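Local coordinates for protein annexin A8 (Homo sapiens, PDB 1W3W) that binds calcium and, in its presence, phospholipid membranes, and acts as an anticoagulant by indirectly inhibiting the thromboplastin-specific complex, at residues N253-F258 / E285-L290; R261-M266 / C293-M298; A269-G274 / M308-G313. All blocks are in the same frame, centred on the assembly; numbering follows the deposited sequence.

Contact 1: N253-F258 / E285-L290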
loop_
_atom_site.group_PDB
_atom_site.type_symbol
_atom_site.label_atom_id
_atom_site.label_comp_id
_atom_site.label_asym_id
_atom_site.label_seq_id
_atom_site.Cartn_x
_atom_site.Cartn_y
_atom_site.Cartn_z
ATOM N N ASN A 253 2.752 -10.942 9.277
ATOM C CA ASN A 253 3.729 -10.936 8.196
ATOM C C ASN A 253 3.292 -9.965 7.122
ATOM O O ASN A 253 2.372 -10.226 6.368
ATOM C CB ASN A 253 3.920 -12.343 7.601
ATOM C CG ASN A 253 5.179 -12.452 6.738
ATOM O OD1 ASN A 253 5.408 -11.645 5.836
ATOM N ND2 ASN A 253 6.004 -13.463 7.015
ATOM N N LEU A 254 3.984 -8.838 7.062
ATOM C CA LEU A 254 3.687 -7.785 6.107
ATOM C C LEU A 254 3.831 -8.221 4.642
ATOM O O LEU A 254 3.029 -7.855 3.796
ATOM C CB LEU A 254 4.630 -6.631 6.395
ATOM C CG LEU A 254 4.349 -5.294 5.756
ATOM C CD1 LEU A 254 2.928 -4.833 6.061
ATOM C CD2 LEU A 254 5.398 -4.316 6.278
ATOM N N HIS A 255 4.864 -8.997 4.353
ATOM C CA HIS A 255 5.150 -9.421 2.987
ATOM C C HIS A 255 4.050 -10.339 2.471
ATOM O O HIS A 255 3.627 -10.243 1.324
ATOM C CB HIS A 255 6.512 -10.132 2.922
ATOM C CG HIS A 255 7.595 -9.422 3.672
ATOM N ND1 HIS A 255 7.976 -8.132 3.375
ATOM C CD2 HIS A 255 8.350 -9.806 4.728
ATOM C CE1 HIS A 255 8.935 -7.757 4.204
ATOM N NE2 HIS A 255 9.180 -8.756 5.035
ATOM N N SER A 256 3.587 -11.225 3.337
ATOM C CA SER A 256 2.460 -12.102 3.044
ATOM C C SER A 256 1.151 -11.310 2.832
ATOM O O SER A 256 0.316 -11.688 1.990
ATOM C CB SER A 256 2.317 -13.127 4.176
ATOM O OG SER A 256 1.093 -13.814 4.099
ATOM N N TYR A 257 0.981 -10.210 3.569
ATOM C CA TYR A 257 -0.184 -9.340 3.390
ATOM C C TYR A 257 -0.227 -8.785 1.960
ATOM O O TYR A 257 -1.269 -8.804 1.292
ATOM C CB TYR A 257 -0.194 -8.174 4.407
ATOM C CG TYR A 257 -1.189 -7.098 4.014
ATOM C CD1 TYR A 257 -2.548 -7.329 4.075
ATOM C CD2 TYR A 257 -0.761 -5.861 3.533
ATOM C CE1 TYR A 257 -3.456 -6.372 3.661
ATOM C CE2 TYR A 257 -1.662 -4.904 3.130
ATOM C CZ TYR A 257 -2.998 -5.153 3.206
ATOM O OH TYR A 257 -3.891 -4.187 2.812
ATOM N N PHE A 258 0.905 -8.268 1.502
ATOM C CA PHE A 258 0.973 -7.676 0.168
ATOM C C PHE A 258 0.758 -8.708 -0.919
ATOM O O PHE A 258 0.130 -8.396 -1.923
ATOM C CB PHE A 258 2.282 -6.904 -0.045
ATOM C CG PHE A 258 2.334 -5.613 0.714
ATOM C CD1 PHE A 258 3.274 -5.404 1.688
ATOM C CD2 PHE A 258 1.405 -4.610 0.460
ATOM C CE1 PHE A 258 3.303 -4.205 2.408
ATOM C CE2 PHE A 258 1.429 -3.431 1.169
ATOM C CZ PHE A 258 2.387 -3.230 2.150
ATOM N N GLU A 285 10.799 -1.190 -4.396
ATOM C CA GLU A 285 12.162 -1.032 -3.867
ATOM C C GLU A 285 12.299 -1.369 -2.374
ATOM O O GLU A 285 13.263 -0.959 -1.737
ATOM C CB GLU A 285 12.664 0.384 -4.128
ATOM C CG GLU A 285 12.686 0.710 -5.607
ATOM C CD GLU A 285 13.165 2.112 -5.941
ATOM O OE1 GLU A 285 13.716 2.830 -5.075
ATOM O OE2 GLU A 285 12.960 2.479 -7.106
ATOM N N ILE A 286 11.330 -2.094 -1.821
ATOM C CA ILE A 286 11.379 -2.529 -0.427
ATOM C C ILE A 286 11.424 -4.043 -0.328
ATOM O O ILE A 286 12.406 -4.607 0.163
ATOM C CB ILE A 286 10.185 -1.975 0.354
ATOM C CG1 ILE A 286 10.193 -0.440 0.287
ATOM C CG2 ILE A 286 10.215 -2.476 1.836
ATOM C CD1 ILE A 286 8.928 0.227 0.845
ATOM N N ASP A 287 10.371 -4.708 -0.789
ATOM C CA ASP A 287 10.255 -6.146 -0.555
ATOM C C ASP A 287 9.516 -6.913 -1.645
ATOM O O ASP A 287 8.956 -7.983 -1.386
ATOM C CB ASP A 287 9.594 -6.398 0.806
ATOM C CG ASP A 287 8.189 -5.851 0.886
ATOM O OD1 ASP A 287 7.759 -5.069 -0.003
ATOM O OD2 ASP A 287 7.433 -6.151 1.829
ATOM N N LEU A 288 9.571 -6.418 -2.873
ATOM C CA LEU A 288 8.884 -7.090 -3.962
ATOM C C LEU A 288 9.461 -8.499 -4.171
ATOM O O LEU A 288 8.724 -9.425 -4.489
ATOM C CB LEU A 288 8.932 -6.245 -5.249
ATOM C CG LEU A 288 8.070 -6.736 -6.418
ATOM C CD1 LEU A 288 6.607 -6.715 -6.098
ATOM C CD2 LEU A 288 8.350 -5.894 -7.648
ATOM N N ASN A 289 10.760 -8.671 -3.953
ATOM C CA ASN A 289 11.373 -10.018 -4.017
ATOM C C ASN A 289 10.738 -11.025 -3.012
ATOM O O ASN A 289 10.444 -12.168 -3.363
ATOM C CB ASN A 289 12.893 -9.920 -3.820
ATOM C CG ASN A 289 13.286 -9.355 -2.433
ATOM O OD1 ASN A 289 12.689 -8.392 -1.935
ATOM N ND2 ASN A 289 14.295 -9.970 -1.812
ATOM N N LEU A 290 10.492 -10.578 -1.783
ATOM C CA LEU A 290 9.852 -11.408 -0.767
ATOM C C LEU A 290 8.361 -11.626 -1.060
ATOM O O LEU A 290 7.830 -12.688 -0.801
ATOM C CB LEU A 290 10.046 -10.798 0.631
ATOM C CG LEU A 290 11.484 -10.756 1.161
ATOM C CD1 LEU A 290 11.593 -9.838 2.358
ATOM C CD2 LEU A 290 11.994 -12.156 1.563
#
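His255, in the first turn of helix 254-266, reaches Asp287, the residue just ahead of helix 288-299, and the two make a His-carboxylate hydrogen bond between two helix starts of the predicted fourth annexin repeat. His255 ND1 donates to Asp287 OD2 over 2.6 Å with an N-H...O angle of 152°. The oxygen lies at the edge of the imidazole, in its plane, and accepts the N-H on its anti lone pair; the carboxylate itself is twisted 68° from the ring. Asp287 makes no capping bond to its own helix; with CG between its backbone N and carbonyl carbon (chi1 62°) its carboxylate faces the histidine. OD1 is held by a salt bridge to Arg283 NE, a neighbour that would probably keep the group ionised. Leu290 comes over the imidazole from one face: its CD1 sits 3.8 Å from the centroid of the His255 ring, nearly on the ring normal, a CH-pi contact made by an exposed leucine. Deeper in, Phe258 CD1 approaches Asp287 OD2 obliquely at 4.2 Å. Behind His255, Asn253 caps the helix, its OD1 accepting from Ser256 N at 3.1 Å with the donor well above the amide plane.

Contact 2: R261-M266 / C293-M298. With CA (calcium ion), chain B.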
loop_
_atom_site.group_PDB
_atom_site.type_symbol
_atom_site.label_atom_id
_atom_site.label_comp_id
_atom_site.label_asym_id
_atom_site.label_seq_id
_atom_site.Cartn_x
_atom_site.Cartn_y
_atom_site.Cartn_z
ATOM N N ARG A 261 -2.967 -9.217 -1.087
ATOM C CA ARG A 261 -3.585 -8.061 -1.684
ATOM C C ARG A 261 -3.506 -8.130 -3.207
ATOM O O ARG A 261 -4.479 -7.860 -3.907
ATOM C CB ARG A 261 -2.886 -6.816 -1.171
ATOM C CG ARG A 261 -3.662 -5.619 -1.321
ATOM C CD ARG A 261 -4.884 -5.535 -0.417
ATOM N NE ARG A 261 -5.393 -4.202 -0.611
ATOM C CZ ARG A 261 -6.661 -3.879 -0.804
ATOM N NH1 ARG A 261 -7.635 -4.786 -0.747
ATOM N NH2 ARG A 261 -6.950 -2.616 -1.004
ATOM N N LEU A 262 -2.344 -8.510 -3.710
ATOM C CA LEU A 262 -2.131 -8.630 -5.143
ATOM C C LEU A 262 -2.974 -9.766 -5.729
ATOM O O LEU A 262 -3.587 -9.596 -6.773
ATOM C CB LEU A 262 -0.649 -8.844 -5.430
ATOM C CG LEU A 262 0.255 -7.638 -5.163
ATOM C CD1 LEU A 262 1.704 -8.039 -5.301
ATOM C CD2 LEU A 262 -0.086 -6.524 -6.129
ATOM N N TYR A 263 -3.011 -10.902 -5.040
ATOM C CA TYR A 263 -3.835 -12.047 -5.444
ATOM C C TYR A 263 -5.305 -11.685 -5.594
ATOM O O TYR A 263 -5.940 -12.035 -6.593
ATOM C CB TYR A 263 -3.689 -13.183 -4.428
ATOM C CG TYR A 263 -4.505 -14.427 -4.743
ATOM C CD1 TYR A 263 -4.106 -15.313 -5.745
ATOM C CD2 TYR A 263 -5.677 -14.714 -4.031
ATOM C CE1 TYR A 263 -4.855 -16.452 -6.033
ATOM C CE2 TYR A 263 -6.429 -15.858 -4.309
ATOM C CZ TYR A 263 -6.005 -16.717 -5.315
ATOM O OH TYR A 263 -6.738 -17.838 -5.594
ATOM N N TYR A 264 -5.856 -10.975 -4.615
ATOM C CA TYR A 264 -7.272 -10.649 -4.660
ATOM C C TYR A 264 -7.593 -9.487 -5.593
ATOM O O TYR A 264 -8.720 -9.363 -6.040
ATOM C CB TYR A 264 -7.848 -10.450 -3.259
ATOM C CG TYR A 264 -8.099 -11.776 -2.555
ATOM C CD1 TYR A 264 -7.322 -12.173 -1.468
ATOM C CD2 TYR A 264 -9.091 -12.653 -3.006
ATOM C CE1 TYR A 264 -7.541 -13.398 -0.824
ATOM C CE2 TYR A 264 -9.310 -13.883 -2.374
ATOM C CZ TYR A 264 -8.529 -14.243 -1.280
ATOM O OH TYR A 264 -8.730 -15.454 -0.648
ATOM N N ALA A 265 -6.592 -8.685 -5.944
ATOM C CA ALA A 265 -6.732 -7.703 -7.014
ATOM C C ALA A 265 -6.983 -8.369 -8.374
ATOM O O ALA A 265 -7.561 -7.757 -9.256
ATOM C CB ALA A 265 -5.488 -6.842 -7.106
ATOM N N MET A 266 -6.514 -9.604 -8.537
ATOM C CA MET A 266 -6.574 -10.312 -9.814
ATOM C C MET A 266 -7.574 -11.464 -9.848
ATOM O O MET A 266 -8.106 -11.773 -10.910
ATOM C CB MET A 266 -5.173 -10.806 -10.201
ATOM C CG MET A 266 -4.298 -9.678 -10.737
ATOM S SD MET A 266 -2.629 -10.142 -11.182
ATOM C CE MET A 266 -1.936 -10.498 -9.636
ATOM N N CYS A 293 8.160 -14.408 -3.606
ATOM C CA CYS A 293 8.393 -15.689 -2.957
ATOM C C CYS A 293 7.164 -16.180 -2.184
ATOM O O CYS A 293 6.756 -17.358 -2.293
ATOM C CB CYS A 293 9.589 -15.568 -2.032
ATOM S SG CYS A 293 9.980 -17.090 -1.171
ATOM N N HIS A 294 6.574 -15.270 -1.411
ATOM C CA HIS A 294 5.385 -15.566 -0.621
ATOM C C HIS A 294 4.189 -15.898 -1.504
ATOM O O HIS A 294 3.417 -16.799 -1.180
ATOM C CB HIS A 294 5.044 -14.412 0.334
ATOM C CG HIS A 294 5.800 -14.466 1.625
ATOM N ND1 HIS A 294 7.034 -13.875 1.791
ATOM C CD2 HIS A 294 5.516 -15.079 2.800
ATOM C CE1 HIS A 294 7.468 -14.098 3.019
ATOM N NE2 HIS A 294 6.566 -14.828 3.650
ATOM N N PHE A 295 4.041 -15.187 -2.617
ATOM C CA PHE A 295 2.955 -15.447 -3.561
ATOM C C PHE A 295 2.999 -16.895 -4.069
ATOM O O PHE A 295 1.977 -17.578 -4.122
ATOM C CB PHE A 295 3.060 -14.501 -4.756
ATOM C CG PHE A 295 1.807 -14.381 -5.543
ATOM C CD1 PHE A 295 0.921 -13.349 -5.294
ATOM C CD2 PHE A 295 1.505 -15.303 -6.539
ATOM C CE1 PHE A 295 -0.237 -13.233 -6.019
ATOM C CE2 PHE A 295 0.352 -15.197 -7.258
ATOM C CZ PHE A 295 -0.526 -14.153 -7.000
ATOM N N LYS A 296 4.195 -17.324 -4.464
ATOM C CA LYS A 296 4.455 -18.685 -4.943
ATOM C C LYS A 296 4.126 -19.725 -3.891
ATOM O O LYS A 296 3.484 -20.732 -4.191
ATOM C CB LYS A 296 5.935 -18.853 -5.315
ATOM C CG LYS A 296 6.203 -18.924 -6.779
ATOM C CD LYS A 296 7.669 -19.272 -7.040
ATOM C CE LYS A 296 7.788 -20.594 -7.759
ATOM N NZ LYS A 296 9.098 -20.711 -8.405
ATOM N N LYS A 297 4.588 -19.485 -2.670
ATOM C CA LYS A 297 4.384 -20.424 -1.569
ATOM C C LYS A 297 2.911 -20.571 -1.235
ATOM O O LYS A 297 2.438 -21.683 -1.015
ATOM C CB LYS A 297 5.135 -19.989 -0.308
ATOM C CG LYS A 297 6.655 -20.150 -0.363
ATOM C CD LYS A 297 7.216 -20.616 1.010
ATOM C CE LYS A 297 8.707 -20.984 0.959
ATOM N NZ LYS A 297 9.403 -20.563 -0.294
ATOM N N MET A 298 2.178 -19.457 -1.230
ATOM C CA MET A 298 0.793 -19.442 -0.776
ATOM C C MET A 298 -0.167 -19.968 -1.838
ATOM O O MET A 298 -1.133 -20.641 -1.507
ATOM C CB MET A 298 0.364 -18.027 -0.353
ATOM C CG MET A 298 1.188 -17.432 0.799
ATOM S SD MET A 298 1.044 -15.598 0.876
ATOM C CE MET A 298 -0.675 -15.542 1.324
HETATM CA CA CA B . -9.223 -11.353 -12.977
HETATM O O HOH W 1 -8.957 -13.738 -13.127
#
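Phe295 of helix 288-299 points its ring at Tyr263 and Leu262 of helix 254-266, and that one ring carries nearly all of the meeting between these two helices of the predicted fourth annexin repeat, an all-helical unit. The CA atoms of Tyr263 and Phe295 are 7.8 Å apart, and the phenyl group spans the distance edge first. Its CE1 comes to 3.8 Å from Tyr263 CB and as close to the backbone N of Tyr263, which lies near the plane of the Phe295 ring. Beside it, Phe295 CZ meets Tyr263 CD1 at 4.0 Å, arriving at the rim of the phenol; the two side chains cross at about a right angle. CG anti to the backbone N (chi1 -162°) carries the Phe295 ring across to helix 254-266, while the Tyr263 ring runs off beside it. Leu262 is looser, its CB 4.4 Å from Phe295 CE1, and Met266 only nears the ring while its backbone O binds the calcium ion at 2.4 Å. Toward solvent the packing fades: exposed Tyr264 merely offers a ring face to Tyr263 CD2, and exposed Lys296 and Lys297 make no contact with residues 261-266. With Phe295 cut back to an alanine, a gap is likely to open beside Tyr263 CB, and Tyr299 would lose its edge-to-face partner. Tyr299 also stacks on Tyr263; Met306 of helix 303-310 touches both Tyr263 and Phe295, while Asn279 of helix 273-283 packs against Leu262.

Contact 3: A269-G274 / M308-G313. With CA (calcium ion), chain B.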
loop_
_atom_site.group_PDB
_atom_site.type_symbol
_atom_site.label_atom_id
_atom_site.label_comp_id
_atom_site.label_asym_id
_atom_site.label_seq_id
_atom_site.Cartn_x
_atom_site.Cartn_y
_atom_site.Cartn_z
ATOM N N ALA A 269 -13.422 -12.355 -11.734
ATOM C CA ALA A 269 -13.736 -11.541 -12.915
ATOM C C ALA A 269 -13.122 -10.149 -12.837
ATOM O O ALA A 269 -13.221 -9.480 -11.810
ATOM C CB ALA A 269 -15.248 -11.429 -13.094
ATOM N N GLY A 270 -12.492 -9.721 -13.929
ATOM C CA GLY A 270 -11.884 -8.406 -14.006
ATOM C C GLY A 270 -10.621 -8.259 -13.169
ATOM O O GLY A 270 -10.051 -9.234 -12.676
ATOM N N THR A 271 -10.170 -7.024 -13.026
ATOM C CA THR A 271 -8.947 -6.736 -12.287
ATOM C C THR A 271 -9.137 -5.452 -11.516
ATOM O O THR A 271 -9.678 -4.478 -12.049
ATOM C CB THR A 271 -7.766 -6.583 -13.263
ATOM O OG1 THR A 271 -7.601 -7.789 -14.015
ATOM C CG2 THR A 271 -6.443 -6.441 -12.519
ATOM N N ARG A 272 -8.722 -5.435 -10.261
ATOM C CA ARG A 272 -8.621 -4.160 -9.558
ATOM C C ARG A 272 -7.254 -3.549 -9.839
ATOM O O ARG A 272 -6.306 -3.732 -9.064
ATOM C CB ARG A 272 -8.860 -4.293 -8.052
ATOM C CG ARG A 272 -8.865 -2.909 -7.322
ATOM C CD ARG A 272 -9.726 -1.807 -8.007
ATOM N NE ARG A 272 -9.267 -0.423 -7.823
ATOM C CZ ARG A 272 -9.221 0.511 -8.795
ATOM N NH1 ARG A 272 -9.541 0.220 -10.057
ATOM N NH2 ARG A 272 -8.822 1.755 -8.509
ATOM N N ASP A 273 -7.175 -2.823 -10.957
ATOM C CA ASP A 273 -5.913 -2.340 -11.471
ATOM C C ASP A 273 -5.277 -1.309 -10.552
ATOM O O ASP A 273 -4.076 -1.277 -10.438
ATOM C CB ASP A 273 -6.083 -1.760 -12.876
ATOM C CG ASP A 273 -6.436 -2.811 -13.876
ATOM O OD1 ASP A 273 -5.585 -3.675 -14.196
ATOM O OD2 ASP A 273 -7.570 -2.870 -14.369
ATOM N N GLY A 274 -6.087 -0.468 -9.915
ATOM C CA GLY A 274 -5.578 0.512 -8.957
ATOM C C GLY A 274 -4.762 -0.146 -7.856
ATOM O O GLY A 274 -3.672 0.319 -7.513
ATOM N N MET A 308 0.082 -12.014 -16.341
ATOM C CA MET A 308 -0.049 -12.380 -17.765
ATOM C C MET A 308 -1.479 -12.770 -18.154
ATOM O O MET A 308 -1.956 -12.438 -19.247
ATOM C CB MET A 308 0.903 -13.523 -18.108
ATOM C CG MET A 308 2.342 -13.081 -18.068
ATOM S SD MET A 308 3.523 -14.298 -18.638
ATOM C CE MET A 308 3.169 -14.274 -20.326
ATOM N N GLU A 309 -2.165 -13.442 -17.243
ATOM C CA GLU A 309 -3.537 -13.880 -17.465
ATOM C C GLU A 309 -4.527 -12.726 -17.425
ATOM O O GLU A 309 -5.491 -12.723 -18.186
ATOM C CB GLU A 309 -3.917 -14.929 -16.417
ATOM C CG GLU A 309 -5.206 -15.680 -16.728
ATOM C CD GLU A 309 -5.612 -16.605 -15.597
ATOM O OE1 GLU A 309 -6.814 -16.608 -15.209
ATOM O OE2 GLU A 309 -4.715 -17.313 -15.090
ATOM N N ASP A 310 -4.267 -11.740 -16.562
ATOM C CA ASP A 310 -5.218 -10.665 -16.258
ATOM C C ASP A 310 -5.015 -9.338 -16.998
ATOM O O ASP A 310 -5.924 -8.524 -17.049
ATOM C CB ASP A 310 -5.185 -10.359 -14.758
ATOM C CG ASP A 310 -6.361 -10.922 -14.032
ATOM O OD1 ASP A 310 -6.586 -12.154 -14.157
ATOM O OD2 ASP A 310 -7.129 -10.203 -13.332
ATOM N N THR A 311 -3.828 -9.096 -17.530
ATOM C CA THR A 311 -3.536 -7.812 -18.142
ATOM C C THR A 311 -3.048 -8.023 -19.555
ATOM O O THR A 311 -2.670 -9.124 -19.923
ATOM C CB THR A 311 -2.461 -7.042 -17.327
ATOM O OG1 THR A 311 -1.204 -7.735 -17.398
ATOM C CG2 THR A 311 -2.805 -7.013 -15.845
ATOM N N SER A 312 -3.037 -6.954 -20.338
ATOM C CA SER A 312 -2.543 -7.008 -21.710
ATOM C C SER A 312 -1.808 -5.735 -22.130
ATOM O O SER A 312 -1.800 -4.723 -21.411
ATOM C CB SER A 312 -3.709 -7.257 -22.664
ATOM O OG SER A 312 -4.702 -6.284 -22.453
ATOM N N GLY A 313 -1.162 -5.819 -23.290
ATOM C CA GLY A 313 -0.598 -4.659 -23.957
ATOM C C GLY A 313 0.652 -4.095 -23.300
ATOM O O GLY A 313 1.415 -4.803 -22.639
HETATM CA CA CA B . -9.223 -11.353 -12.977
HETATM O O HOH W 2 -6.240 -5.298 -16.423
HETATM O O HOH W 1 -8.957 -13.738 -13.127
#
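A calcium site of the annexin type II kind joins Gly270 and Asp310, one supplying a backbone carbonyl and the other a carboxylate from the last turn of helix 303-310. Gly270 O binds the calcium ion at 2.3 Å and Asp310 OD2 binds it at 2.4 Å. Gly270 O and Asp310 OD2 are 3.1 Å apart without a hydrogen bond, held together by the metal they share. Asp310 uses one oxygen for the ion: OD1 stands off at 3.0 Å from the calcium, and instead accepts a hydrogen bond from a water that is itself a calcium ligand. The carbonyls of Met266 and Gly268 complete the site. The loop has the Gly-X-Gly-Thr sequence of such sites, with the acidic ligand following some forty residues later, and in annexins they serve calcium-dependent phospholipid binding. The threonine of that sequence, Thr271, acts from the second shell: its OG1 donates to Asp310 OD2 at 2.6 Å. It comes in on the anti side of the oxygen, 30° out of the carboxylate plane. With its OG1 anti to the carbonyl carbon (chi1 -59°), Thr271 turns the hydroxyl to Asp310. OD2 is thus gripped by both metal and hydroxyl, which fixes the turn of a carboxylate whose chi1, -104°, lies away from a staggered position. Farther along, a second water donates to Asp273 OD1 at 2.8 Å and, weakly, to the backbone O of Asp310 at 3.3 Å. Asp273 OD1 is also hydrogen-bonded to Tyr315 OH, while its OD2 forms a salt bridge with Lys82 NZ.

In the fold
Contacts 1 and 2 lie along the same pair of helices, 254-266 and 288-299, with centres about 10 Å apart. They touch through His294 of residues 293-298, whose ND1 lies 3.9 Å from His255 CB. Contact 3 lies farther toward the calcium ion, its centre about 14 Å from that of contact 2 and about 20 Å from that of contact 1, which it does not touch. Contacts 2 and 3 share the calcium ion and the water bound to it; Met266 O and Asp310 OD2, both ligands, are 3.0 Å apart. A probable backbone hydrogen bond, Arg272 N to Ala265 O at 2.8 Å, ties the calcium loop back to the helix.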